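Local coordinates for protein eukaryotic initiation factor 4F subunit p150 (PDB 2VSO) that acts as the scaffold subunit of the cap-binding complex eIF4F, binding mRNA and polyadenylate-binding protein PAB1 and helping to assemble the translation machinery, at residues 203-208 / 250-255; 132-137 / 194-199; 183-188 / 221-226; 42-47 / 83-88. One frame throughout, in Å; residues are numbered along the deposited sequence.

Contact 1 of 4, residues 203-208 / 250-255; sequences KDLTDS and FGILDN
Leu205 overlaps Ile252 and Leu253, two consecutive residues of helix 242-257. It lays its CB on one methyl, 3.5 Å from CG2 of Ile252, and its outer end on another, with Leu205 CD2 3.8 Å from CD2 of Leu253. Both pairs of side chains meet at a slant. On Ile252 the two branches divide the work. CG2 stands anti to the backbone N (chi1, defined on CG1, is -77°) and is given to Leu205; the longer branch beside the backbone N runs out to Thr206, where Ile252 CD1 is 3.6 Å from Thr206 CG2. Thr206 and Ile252 approach at about a right angle, methyl to methyl. OG1 of Thr206 turns back to its own helix, where the carbonyls of Met202 and Lys203 are both within reach of its proton. The closest contacts between the segments are carbon to carbon. Away from the contact, Lys203 NZ forms a salt bridge of 3.5 Å with Asp207 OD2. Leu205 also packs on Leu214 and Val217 of helix 211-228, and Leu253 on Ile273 of helix 264-278. Thr206 lies at the exposed border of the same patch. Apolar packing of a helix end on a later helix, with helix 211-228 also packed on the leucine, is characteristic of the HEAT-like, all-helical solenoid of the MIF4G domain.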
loop_
_atom_site.group_PDB
_atom_site.type_symbol
_atom_site.label_atom_id
_atom_site.label_comp_id
_atom_site.label_asym_id
_atom_site.label_seq_id
_atom_site.Cartn_x
_atom_site.Cartn_y
_atom_site.Cartn_z
ATOM N N LYS C 203 -2.914 16.613 23.822
ATOM C CA LYS C 203 -4.054 17.514 23.854
ATOM C C LYS C 203 -5.236 16.886 23.107
ATOM O O LYS C 203 -6.364 16.925 23.580
ATOM C CB LYS C 203 -3.668 18.865 23.242
ATOM C CG LYS C 203 -4.326 20.085 23.887
ATOM C CD LYS C 203 -5.665 20.427 23.248
ATOM C CE LYS C 203 -6.291 21.649 23.902
ATOM N NZ LYS C 203 -7.711 21.828 23.493
ATOM N N ASP C 204 -4.965 16.294 21.946
ATOM C CA ASP C 204 -6.006 15.679 21.133
ATOM C C ASP C 204 -6.403 14.303 21.678
ATOM O O ASP C 204 -7.480 13.779 21.374
ATOM C CB ASP C 204 -5.554 15.565 19.673
ATOM C CG ASP C 204 -5.443 16.919 18.983
ATOM O OD1 ASP C 204 -5.405 17.947 19.690
ATOM O OD2 ASP C 204 -5.388 16.957 17.735
ATOM N N LEU C 205 -5.528 13.727 22.492
ATOM C CA LEU C 205 -5.773 12.428 23.091
ATOM C C LEU C 205 -6.804 12.487 24.217
ATOM O O LEU C 205 -7.437 11.478 24.543
ATOM C CB LEU C 205 -4.465 11.837 23.605
ATOM C CG LEU C 205 -3.845 10.704 22.791
ATOM C CD1 LEU C 205 -4.280 10.744 21.340
ATOM C CD2 LEU C 205 -2.334 10.761 22.939
ATOM N N THR C 206 -6.976 13.660 24.813
ATOM C CA THR C 206 -7.949 13.805 25.889
ATOM C C THR C 206 -9.309 14.316 25.409
ATOM O O THR C 206 -10.298 14.187 26.123
ATOM C CB THR C 206 -7.414 14.674 27.033
ATOM O OG1 THR C 206 -6.750 15.821 26.493
ATOM C CG2 THR C 206 -6.422 13.887 27.863
ATOM N N ASP C 207 -9.361 14.867 24.197
ATOM C CA ASP C 207 -10.619 15.348 23.614
ATOM C C ASP C 207 -11.144 14.439 22.492
ATOM O O ASP C 207 -11.204 14.849 21.330
ATOM C CB ASP C 207 -10.457 16.777 23.072
ATOM C CG ASP C 207 -9.809 17.721 24.075
ATOM O OD1 ASP C 207 -10.121 17.628 25.280
ATOM O OD2 ASP C 207 -8.991 18.568 23.654
ATOM N N SER C 208 -11.531 13.214 22.846
ATOM C CA SER C 208 -12.082 12.252 21.885
ATOM C C SER C 208 -11.215 12.128 20.635
ATOM O O SER C 208 -11.488 12.761 19.614
ATOM C CB SER C 208 -13.529 12.603 21.514
ATOM O OG SER C 208 -13.589 13.667 20.579
ATOM N N PHE C 250 0.945 7.696 28.720
ATOM C CA PHE C 250 0.490 6.321 28.824
ATOM C C PHE C 250 -0.732 6.189 29.736
ATOM O O PHE C 250 -1.528 5.266 29.592
ATOM C CB PHE C 250 1.632 5.409 29.260
ATOM C CG PHE C 250 2.522 4.985 28.127
ATOM C CD1 PHE C 250 3.571 5.782 27.720
ATOM C CD2 PHE C 250 2.291 3.797 27.454
ATOM C CE1 PHE C 250 4.378 5.399 26.671
ATOM C CE2 PHE C 250 3.095 3.408 26.411
ATOM C CZ PHE C 250 4.139 4.205 26.017
ATOM N N GLY C 251 -0.897 7.129 30.654
ATOM C CA GLY C 251 -2.088 7.166 31.472
ATOM C C GLY C 251 -3.310 7.638 30.704
ATOM O O GLY C 251 -4.436 7.351 31.081
ATOM N N ILE C 252 -3.087 8.373 29.626
ATOM C CA ILE C 252 -4.174 8.870 28.797
ATOM C C ILE C 252 -4.602 7.759 27.880
ATOM O O ILE C 252 -5.764 7.678 27.483
ATOM C CB ILE C 252 -3.731 10.077 27.936
ATOM C CG1 ILE C 252 -3.654 11.346 28.785
ATOM C CG2 ILE C 252 -4.682 10.300 26.780
ATOM C CD1 ILE C 252 -3.096 12.509 28.032
ATOM N N LEU C 253 -3.642 6.903 27.546
ATOM C CA LEU C 253 -3.866 5.789 26.642
ATOM C C LEU C 253 -4.518 4.613 27.363
ATOM O O LEU C 253 -5.361 3.932 26.797
ATOM C CB LEU C 253 -2.549 5.351 25.997
ATOM C CG LEU C 253 -1.762 6.347 25.140
ATOM C CD1 LEU C 253 -0.681 5.609 24.345
ATOM C CD2 LEU C 253 -2.671 7.157 24.201
ATOM N N ASP C 254 -4.122 4.368 28.606
ATOM C CA ASP C 254 -4.782 3.347 29.408
ATOM C C ASP C 254 -6.254 3.702 29.555
ATOM O O ASP C 254 -7.125 2.842 29.458
ATOM C CB ASP C 254 -4.129 3.212 30.783
ATOM C CG ASP C 254 -2.783 2.517 30.726
ATOM O OD1 ASP C 254 -2.462 1.916 29.675
ATOM O OD2 ASP C 254 -2.044 2.575 31.733
ATOM N N ASN C 255 -6.520 4.981 29.782
ATOM C CA ASN C 255 -7.877 5.488 29.851
ATOM C C ASN C 255 -8.595 5.208 28.549
ATOM O O ASN C 255 -9.660 4.597 28.540
ATOM C CB ASN C 255 -7.870 6.991 30.133
ATOM C CG ASN C 255 -9.263 7.560 30.296
ATOM O OD1 ASN C 255 -10.247 6.823 30.323
ATOM N ND2 ASN C 255 -9.353 8.880 30.406
#

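Contact 2 of 4, residues 132-137 / 194-199; sequences RCHAEF and MFECFR
Glu196 reaches from helix 191-206 toward helix 122-139 and ends between Phe137 and His134. From CB the chain sets out with CG anti to the backbone N (chi1 -153°), a turn that directs it at the other helix, and it stays extended beyond. CG passes Phe137 CE2 at 4.0 Å, and Glu196 CD lies 4.1 Å from His134 CE1. At the tip the carboxylate divides: OE1 is 3.4 Å from Phe137 CD2, with CE2 of that ring also near, and OE2 is 3.3 Å from His134 CE1. The imidazole meets the carboxylate with its edge, the two planes 28° apart, whereas the phenyl plane stands almost upright to the carboxylate, at 80°. The negative charge of the glutamate would probably favour a protonated His134. Alongside it Phe137 runs in the opposite sense and reaches the backbone, with CZ 3.5 Å from Glu196 O and 4.1 Å from Cys197 CA. Shortening Glu196 to an alanine is likely to leave His134 without its nearby negative charge and to open a gap beside the Phe137 ring. The two helices run nearly parallel, their local axes 11.9 Å apart, with side chains bridging the wide spacing. Helix 163-185 helps to close the space: Leu176 touches Phe137 and Val177 touches Cys197. On another side of 132-137, Arg132 and Cys133 pack on Phe83 of helix 73-88, while Met194 and Phe198 face Leu220 of helix 211-228.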
loop_
_atom_site.group_PDB
_atom_site.type_symbol
_atom_site.label_atom_id
_atom_site.label_comp_id
_atom_site.label_asym_id
_atom_site.label_seq_id
_atom_site.Cartn_x
_atom_site.Cartn_y
_atom_site.Cartn_z
ATOM N N ARG C 132 12.362 25.723 11.221
ATOM C CA ARG C 132 11.356 25.305 10.258
ATOM C C ARG C 132 10.293 24.353 10.825
ATOM O O ARG C 132 9.191 24.297 10.281
ATOM C CB ARG C 132 12.022 24.714 9.012
ATOM C CG ARG C 132 11.067 24.122 8.016
ATOM C CD ARG C 132 10.088 25.147 7.534
ATOM N NE ARG C 132 10.755 26.251 6.859
ATOM C CZ ARG C 132 10.157 27.400 6.569
ATOM N NH1 ARG C 132 8.889 27.579 6.904
ATOM N NH2 ARG C 132 10.825 28.369 5.956
ATOM N N CYS C 133 10.586 23.616 11.901
ATOM C CA CYS C 133 9.525 22.755 12.471
ATOM C C CYS C 133 8.578 23.665 13.210
ATOM O O CYS C 133 7.365 23.511 13.132
ATOM C CB CYS C 133 10.031 21.672 13.447
ATOM S SG CYS C 133 11.331 20.590 12.853
ATOM N N HIS C 134 9.163 24.615 13.934
ATOM C CA HIS C 134 8.410 25.619 14.678
ATOM C C HIS C 134 7.476 26.376 13.760
ATOM O O HIS C 134 6.307 26.583 14.074
ATOM C CB HIS C 134 9.358 26.598 15.345
ATOM C CG HIS C 134 9.915 26.116 16.650
ATOM N ND1 HIS C 134 9.111 25.690 17.688
ATOM C CD2 HIS C 134 11.184 26.021 17.096
ATOM C CE1 HIS C 134 9.869 25.340 18.711
ATOM N NE2 HIS C 134 11.133 25.537 18.380
ATOM N N ALA C 135 7.990 26.780 12.612
ATOM C CA ALA C 135 7.152 27.463 11.639
ATOM C C ALA C 135 5.999 26.568 11.201
ATOM O O ALA C 135 4.831 26.941 11.314
ATOM C CB ALA C 135 7.976 27.917 10.438
ATOM N N GLU C 136 6.330 25.379 10.709
ATOM C CA GLU C 136 5.308 24.470 10.210
ATOM C C GLU C 136 4.386 24.006 11.340
ATOM O O GLU C 136 3.193 23.802 11.133
ATOM C CB GLU C 136 5.946 23.280 9.480
ATOM C CG GLU C 136 6.978 23.673 8.409
ATOM C CD GLU C 136 6.385 24.483 7.257
ATOM O OE1 GLU C 136 5.203 24.862 7.330
ATOM O OE2 GLU C 136 7.103 24.739 6.268
ATOM N N PHE C 137 4.936 23.866 12.539
ATOM C CA PHE C 137 4.155 23.412 13.681
ATOM C C PHE C 137 3.129 24.463 14.067
ATOM O O PHE C 137 1.953 24.159 14.249
ATOM C CB PHE C 137 5.069 23.099 14.876
ATOM C CG PHE C 137 4.426 22.235 15.934
ATOM C CD1 PHE C 137 4.264 20.860 15.733
ATOM C CD2 PHE C 137 3.987 22.789 17.130
ATOM C CE1 PHE C 137 3.675 20.050 16.708
ATOM C CE2 PHE C 137 3.398 21.994 18.107
ATOM C CZ PHE C 137 3.244 20.619 17.896
ATOM N N MET C 194 10.363 17.733 20.639
ATOM C CA MET C 194 9.677 16.467 20.848
ATOM C C MET C 194 8.672 16.588 22.006
ATOM O O MET C 194 7.657 15.894 22.037
ATOM C CB MET C 194 10.703 15.374 21.134
ATOM C CG MET C 194 10.223 13.963 20.902
ATOM S SD MET C 194 9.911 13.584 19.178
ATOM C CE MET C 194 8.172 13.958 19.084
ATOM N N PHE C 195 8.949 17.483 22.954
ATOM C CA PHE C 195 8.014 17.733 24.047
ATOM C C PHE C 195 6.815 18.467 23.495
ATOM O O PHE C 195 5.680 18.225 23.897
ATOM C CB PHE C 195 8.652 18.576 25.162
ATOM C CG PHE C 195 9.443 17.781 26.162
ATOM C CD1 PHE C 195 10.741 17.388 25.888
ATOM C CD2 PHE C 195 8.892 17.434 27.386
ATOM C CE1 PHE C 195 11.471 16.653 26.810
ATOM C CE2 PHE C 195 9.619 16.695 28.314
ATOM C CZ PHE C 195 10.907 16.309 28.026
ATOM N N GLU C 196 7.076 19.375 22.566
ATOM C CA GLU C 196 6.030 20.239 22.065
ATOM C C GLU C 196 5.139 19.375 21.213
ATOM O O GLU C 196 3.934 19.582 21.143
ATOM C CB GLU C 196 6.639 21.387 21.262
ATOM C CG GLU C 196 5.810 22.662 21.236
ATOM C CD GLU C 196 6.479 23.753 20.432
ATOM O OE1 GLU C 196 5.852 24.292 19.493
ATOM O OE2 GLU C 196 7.650 24.053 20.731
ATOM N N CYS C 197 5.752 18.375 20.599
ATOM C CA CYS C 197 5.047 17.410 19.757
ATOM C C CYS C 197 4.100 16.508 20.548
ATOM O O CYS C 197 2.894 16.479 20.282
ATOM C CB CYS C 197 6.051 16.557 19.008
ATOM S SG CYS C 197 5.525 16.151 17.388
ATOM N N PHE C 198 4.648 15.781 21.520
ATOM C CA PHE C 198 3.833 14.986 22.434
ATOM C C PHE C 198 2.803 15.852 23.146
ATOM O O PHE C 198 1.683 15.424 23.399
ATOM C CB PHE C 198 4.710 14.262 23.459
ATOM C CG PHE C 198 5.390 13.021 22.918
ATOM C CD1 PHE C 198 6.771 12.924 22.896
ATOM C CD2 PHE C 198 4.644 11.948 22.445
ATOM C CE1 PHE C 198 7.393 11.793 22.408
ATOM C CE2 PHE C 198 5.262 10.804 21.950
ATOM C CZ PHE C 198 6.637 10.725 21.937
ATOM N N ARG C 199 3.195 17.080 23.460
ATOM C CA ARG C 199 2.322 18.051 24.099
ATOM C C ARG C 199 1.069 18.290 23.256
ATOM O O ARG C 199 -0.041 18.354 23.773
ATOM C CB ARG C 199 3.090 19.354 24.282
ATOM C CG ARG C 199 2.649 20.233 25.439
ATOM C CD ARG C 199 3.543 21.480 25.506
ATOM N NE ARG C 199 3.082 22.461 26.483
ATOM C CZ ARG C 199 3.437 22.457 27.764
ATOM N NH1 ARG C 199 4.255 21.519 28.224
ATOM N NH2 ARG C 199 2.971 23.388 28.585
#

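Contact 3 of 4, residues 183-188 / 221-226; sequences LYRLNL and LNTVGE
Tyr184 presents the edge of its ring to Val224, whose CG2 lies close to the ring plane and 3.4 Å from CD1. The other methyl, Val224 CG1, sits 3.8 Å from Tyr184 CE1. With CG anti to the backbone N (chi1 172°), the tyrosine swings its ring toward helix 211-228. Next to it Arg185 bends at its second and third torsions and brings NE to 3.9 Å from Thr223 CG2, a loose contact crossing at about a right angle; Thr223 OG1 is bonded instead to Glu219 O in its own helix. Farther out, the phenol OH of Tyr184 is hydrogen-bonded to Asp231, and the backbone O of Tyr184 receives Gln227 NE2. With a phenylalanine at Tyr184, Asp231 would probably lose its hydroxyl mate and the far end of the ring its polar tie. Helix 163-185 ends here in a Schellman motif: Asn187, with positive phi, is C-prime, and Leu188 N bonds to Leu183 O at 2.9 Å. Met194 of helix 191-206 packs on both Tyr184 and Val224. Chemically, then, apolar contact between the valine methyls and the tyrosine ring carries the pairing, while hydrogen bonds placed around it fix the tyrosine at both its hydroxyl and its backbone.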
loop_
_atom_site.group_PDB
_atom_site.type_symbol
_atom_site.label_atom_id
_atom_site.label_comp_id
_atom_site.label_asym_id
_atom_site.label_seq_id
_atom_site.Cartn_x
_atom_site.Cartn_y
_atom_site.Cartn_z
ATOM N N LEU C 183 13.625 12.978 12.586
ATOM C CA LEU C 183 14.723 13.918 12.733
ATOM C C LEU C 183 15.309 13.795 14.133
ATOM O O LEU C 183 16.517 13.775 14.320
ATOM C CB LEU C 183 14.212 15.341 12.516
ATOM C CG LEU C 183 13.583 15.642 11.161
ATOM C CD1 LEU C 183 12.887 16.981 11.178
ATOM C CD2 LEU C 183 14.613 15.566 10.055
ATOM N N TYR C 184 14.424 13.731 15.116
ATOM C CA TYR C 184 14.822 13.562 16.499
ATOM C C TYR C 184 15.682 12.316 16.647
ATOM O O TYR C 184 16.695 12.332 17.334
ATOM C CB TYR C 184 13.574 13.471 17.387
ATOM C CG TYR C 184 13.844 13.113 18.835
ATOM C CD1 TYR C 184 13.513 11.848 19.331
ATOM C CD2 TYR C 184 14.419 14.034 19.711
ATOM C CE1 TYR C 184 13.750 11.499 20.666
ATOM C CE2 TYR C 184 14.663 13.697 21.046
ATOM C CZ TYR C 184 14.333 12.423 21.513
ATOM O OH TYR C 184 14.564 12.080 22.819
ATOM N N ARG C 185 15.276 11.244 15.973
ATOM C CA ARG C 185 15.950 9.959 16.095
ATOM C C ARG C 185 17.381 9.962 15.554
ATOM O O ARG C 185 18.226 9.199 16.012
ATOM C CB ARG C 185 15.136 8.883 15.401
ATOM C CG ARG C 185 15.562 7.486 15.761
ATOM C CD ARG C 185 15.803 6.665 14.529
ATOM N NE ARG C 185 14.639 5.911 14.099
ATOM C CZ ARG C 185 14.523 5.362 12.892
ATOM N NH1 ARG C 185 15.496 5.509 11.998
ATOM N NH2 ARG C 185 13.433 4.675 12.572
ATOM N N LEU C 186 17.647 10.812 14.569
ATOM C CA LEU C 186 19.000 10.981 14.050
ATOM C C LEU C 186 19.733 12.093 14.792
ATOM O O LEU C 186 20.824 12.480 14.398
ATOM C CB LEU C 186 18.972 11.322 12.565
ATOM C CG LEU C 186 18.275 10.399 11.571
ATOM C CD1 LEU C 186 18.138 11.120 10.252
ATOM C CD2 LEU C 186 19.040 9.117 11.380
ATOM N N ASN C 187 19.124 12.609 15.858
ATOM C CA ASN C 187 19.714 13.686 16.648
ATOM C C ASN C 187 19.907 14.967 15.822
ATOM O O ASN C 187 20.909 15.678 15.959
ATOM C CB ASN C 187 21.028 13.235 17.297
ATOM C CG ASN C 187 20.858 11.981 18.141
ATOM O OD1 ASN C 187 20.038 11.946 19.056
ATOM N ND2 ASN C 187 21.638 10.944 17.835
ATOM N N LEU C 188 18.936 15.235 14.952
ATOM C CA LEU C 188 18.877 16.470 14.197
ATOM C C LEU C 188 17.890 17.457 14.841
ATOM O O LEU C 188 17.634 18.542 14.314
ATOM C CB LEU C 188 18.482 16.202 12.749
ATOM C CG LEU C 188 19.322 15.203 11.956
ATOM C CD1 LEU C 188 18.902 15.164 10.482
ATOM C CD2 LEU C 188 20.776 15.551 12.072
ATOM N N LEU C 221 5.779 6.817 19.258
ATOM C CA LEU C 221 6.318 6.074 20.381
ATOM C C LEU C 221 7.151 4.850 19.966
ATOM O O LEU C 221 8.105 4.474 20.646
ATOM C CB LEU C 221 5.190 5.653 21.305
ATOM C CG LEU C 221 4.592 6.811 22.076
ATOM C CD1 LEU C 221 3.224 6.428 22.590
ATOM C CD2 LEU C 221 5.525 7.198 23.198
ATOM N N ASN C 222 6.795 4.212 18.859
ATOM C CA ASN C 222 7.612 3.103 18.395
ATOM C C ASN C 222 8.938 3.572 17.818
ATOM O O ASN C 222 9.967 2.935 18.008
ATOM C CB ASN C 222 6.850 2.217 17.406
ATOM C CG ASN C 222 6.004 1.168 18.104
ATOM O OD1 ASN C 222 6.513 0.356 18.880
ATOM N ND2 ASN C 222 4.709 1.183 17.837
ATOM N N THR C 223 8.907 4.706 17.130
ATOM C CA THR C 223 10.102 5.286 16.542
ATOM C C THR C 223 11.061 5.902 17.569
ATOM O O THR C 223 12.271 5.759 17.455
ATOM C CB THR C 223 9.732 6.359 15.497
ATOM O OG1 THR C 223 9.015 5.743 14.426
ATOM C CG2 THR C 223 10.988 7.039 14.926
ATOM N N VAL C 224 10.517 6.544 18.593
ATOM C CA VAL C 224 11.272 7.516 19.373
ATOM C C VAL C 224 11.069 7.364 20.880
ATOM O O VAL C 224 11.733 8.030 21.669
ATOM C CB VAL C 224 10.808 8.915 18.870
ATOM C CG1 VAL C 224 10.350 9.877 19.946
ATOM C CG2 VAL C 224 11.647 9.449 17.736
ATOM N N GLY C 225 10.156 6.478 21.268
ATOM C CA GLY C 225 9.783 6.299 22.665
ATOM C C GLY C 225 10.918 5.919 23.606
ATOM O O GLY C 225 11.040 6.484 24.684
ATOM N N GLU C 226 11.746 4.956 23.211
ATOM C CA GLU C 226 12.883 4.560 24.030
ATOM C C GLU C 226 13.853 5.712 24.233
ATOM O O GLU C 226 14.173 6.062 25.356
ATOM C CB GLU C 226 13.627 3.367 23.426
ATOM C CG GLU C 226 14.720 2.840 24.360
ATOM C CD GLU C 226 15.377 1.548 23.880
ATOM O OE1 GLU C 226 14.950 0.989 22.846
ATOM O OE2 GLU C 226 16.328 1.086 24.546
#

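Contact 4 of 4, residues 42-47 / 83-88; sequences SLLNKL and FLKACD
Near the C-terminal ends of helices 33-45 and 73-88, in the 4A-binding middle domain, Lys85 reaches across to Leu44 and Asn45 beside a bound second protein. Its aliphatic part runs alongside Leu44 in the opposite sense, Lys85 CG lying 3.4 Å from Leu44 CD1 and 3.5 Å from Leu44 CB. The chain then bends at its second torsion (chi2 -70°) and again at the last, bringing NZ to the amide of Asn45. Lys85 NZ donates to Asn45 OD1 at 2.6 Å; the C=O...N angle is 135°, with the ammonium tilted 34° from the carbonyl plane. OD1 and ND2 of Asn45 are both hydrogen-bonded to the backbone of the other protein chain, probably eIF4A, as is NZ of Lys46, which also makes a cation-pi contact with an aromatic side chain there. Lys85 thus helps to position an interface asparagine while itself touching the other chain. Among its own helices, Leu44 is packed by Ile59 of helix 52-64 and Leu99 of helix 93-106, Tyr96 of the latter touches Lys85, and helices 122-139 and 163-185 cover Phe83 on the far side of helix 73-88.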
loop_
_atom_site.group_PDB
_atom_site.type_symbol
_atom_site.label_atom_id
_atom_site.label_comp_id
_atom_site.label_asym_id
_atom_site.label_seq_id
_atom_site.Cartn_x
_atom_site.Cartn_y
_atom_site.Cartn_z
ATOM N N SER C 42 12.024 18.333 -8.789
ATOM C CA SER C 42 12.573 17.257 -9.594
ATOM C C SER C 42 13.466 16.365 -8.748
ATOM O O SER C 42 13.399 15.145 -8.840
ATOM C CB SER C 42 13.346 17.823 -10.789
ATOM O OG SER C 42 13.579 16.823 -11.776
ATOM N N LEU C 43 14.293 16.964 -7.906
ATOM C CA LEU C 43 15.183 16.163 -7.092
ATOM C C LEU C 43 14.464 15.427 -5.958
ATOM O O LEU C 43 14.869 14.335 -5.576
ATOM C CB LEU C 43 16.325 17.011 -6.559
ATOM C CG LEU C 43 17.312 17.387 -7.661
ATOM C CD1 LEU C 43 18.246 18.504 -7.213
ATOM C CD2 LEU C 43 18.094 16.161 -8.076
ATOM N N LEU C 44 13.396 16.003 -5.430
ATOM C CA LEU C 44 12.668 15.352 -4.350
ATOM C C LEU C 44 11.756 14.222 -4.872
ATOM O O LEU C 44 11.507 13.245 -4.168
ATOM C CB LEU C 44 11.886 16.377 -3.541
ATOM C CG LEU C 44 12.770 17.196 -2.594
ATOM C CD1 LEU C 44 11.933 18.111 -1.725
ATOM C CD2 LEU C 44 13.637 16.297 -1.722
ATOM N N ASN C 45 11.281 14.366 -6.108
ATOM C CA ASN C 45 10.459 13.350 -6.761
ATOM C C ASN C 45 11.281 12.129 -7.145
ATOM O O ASN C 45 10.743 11.040 -7.306
ATOM C CB ASN C 45 9.804 13.903 -8.035
ATOM C CG ASN C 45 8.633 14.821 -7.747
ATOM O OD1 ASN C 45 7.949 14.694 -6.719
ATOM N ND2 ASN C 45 8.398 15.762 -8.662
ATOM N N LYS C 46 12.586 12.325 -7.303
ATOM C CA LYS C 46 13.493 11.264 -7.738
ATOM C C LYS C 46 14.140 10.543 -6.564
ATOM O O LYS C 46 14.807 9.527 -6.748
ATOM C CB LYS C 46 14.613 11.840 -8.610
ATOM C CG LYS C 46 14.158 12.499 -9.852
ATOM C CD LYS C 46 15.347 12.960 -10.686
ATOM C CE LYS C 46 14.902 13.279 -12.101
ATOM N NZ LYS C 46 15.988 13.870 -12.894
ATOM N N LEU C 47 13.962 11.078 -5.365
ATOM C CA LEU C 47 14.616 10.511 -4.193
ATOM C C LEU C 47 14.094 9.116 -3.880
ATOM O O LEU C 47 12.954 8.946 -3.449
ATOM C CB LEU C 47 14.450 11.414 -2.971
ATOM C CG LEU C 47 15.294 10.940 -1.787
ATOM C CD1 LEU C 47 16.775 11.135 -2.072
ATOM C CD2 LEU C 47 14.895 11.643 -0.496
ATOM N N PHE C 83 10.781 19.751 3.993
ATOM C CA PHE C 83 9.694 19.596 4.958
ATOM C C PHE C 83 8.341 19.466 4.279
ATOM O O PHE C 83 7.531 18.616 4.649
ATOM C CB PHE C 83 9.655 20.746 5.957
ATOM C CG PHE C 83 10.489 20.519 7.176
ATOM C CD1 PHE C 83 9.898 20.399 8.424
ATOM C CD2 PHE C 83 11.869 20.426 7.085
ATOM C CE1 PHE C 83 10.672 20.207 9.561
ATOM C CE2 PHE C 83 12.642 20.216 8.219
ATOM C CZ PHE C 83 12.041 20.102 9.455
ATOM N N LEU C 84 8.087 20.311 3.290
ATOM C CA LEU C 84 6.831 20.227 2.556
ATOM C C LEU C 84 6.691 18.842 1.901
ATOM O O LEU C 84 5.620 18.240 1.943
ATOM C CB LEU C 84 6.729 21.360 1.529
ATOM C CG LEU C 84 6.708 22.778 2.123
ATOM C CD1 LEU C 84 6.754 23.831 1.039
ATOM C CD2 LEU C 84 5.498 22.999 2.997
ATOM N N LYS C 85 7.776 18.338 1.318
ATOM C CA LYS C 85 7.800 16.999 0.740
ATOM C C LYS C 85 7.583 15.938 1.807
ATOM O O LYS C 85 6.748 15.058 1.649
ATOM C CB LYS C 85 9.129 16.719 0.035
ATOM C CG LYS C 85 9.014 16.444 -1.471
ATOM C CD LYS C 85 8.352 15.104 -1.730
ATOM C CE LYS C 85 7.637 15.058 -3.063
ATOM N NZ LYS C 85 8.487 14.545 -4.166
ATOM N N ALA C 86 8.340 16.026 2.893
ATOM C CA ALA C 86 8.274 15.022 3.944
ATOM C C ALA C 86 6.872 14.910 4.541
ATOM O O ALA C 86 6.402 13.812 4.833
ATOM C CB ALA C 86 9.313 15.316 5.035
ATOM N N CYS C 87 6.223 16.056 4.716
ATOM C CA CYS C 87 4.894 16.140 5.319
ATOM C C CYS C 87 3.778 15.576 4.431
ATOM O O CYS C 87 2.716 15.220 4.937
ATOM C CB CYS C 87 4.579 17.603 5.668
ATOM S SG CYS C 87 5.648 18.290 6.961
ATOM N N ASP C 88 4.010 15.509 3.117
ATOM C CA ASP C 88 3.004 15.000 2.172
ATOM C C ASP C 88 3.276 13.563 1.717
ATOM O O ASP C 88 2.432 12.927 1.082
ATOM C CB ASP C 88 2.935 15.890 0.929
ATOM C CG ASP C 88 2.329 17.238 1.212
ATOM O OD1 ASP C 88 2.869 18.246 0.716
ATOM O OD2 ASP C 88 1.314 17.294 1.936
#

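The four contacts all lie in the MIF4G domain. Contact 4 closes first along the chain, joining helices 33-45 and 73-88; contacts 2, 3 and 1 follow, and contact 3 interlocks in sequence with both 2 and 1. Contacts 1 and 2 share helix 191-206, their centres about 19 Å apart. Contacts 2 and 3 are nearer, about 14 Å between centres, and touch through Met194 and Phe198. Phe83 ties contact 4 to Cys133 of contact 2 and Leu183 of contact 3; Phe250 ties contact 1 to Leu221 of contact 3. Contacts 1 and 4, centres about 32 Å apart, lie on opposite sides of the chain's centre; through contacts 2 and 3, helix packing runs from the surface meeting the second protein to the helices of contact 1.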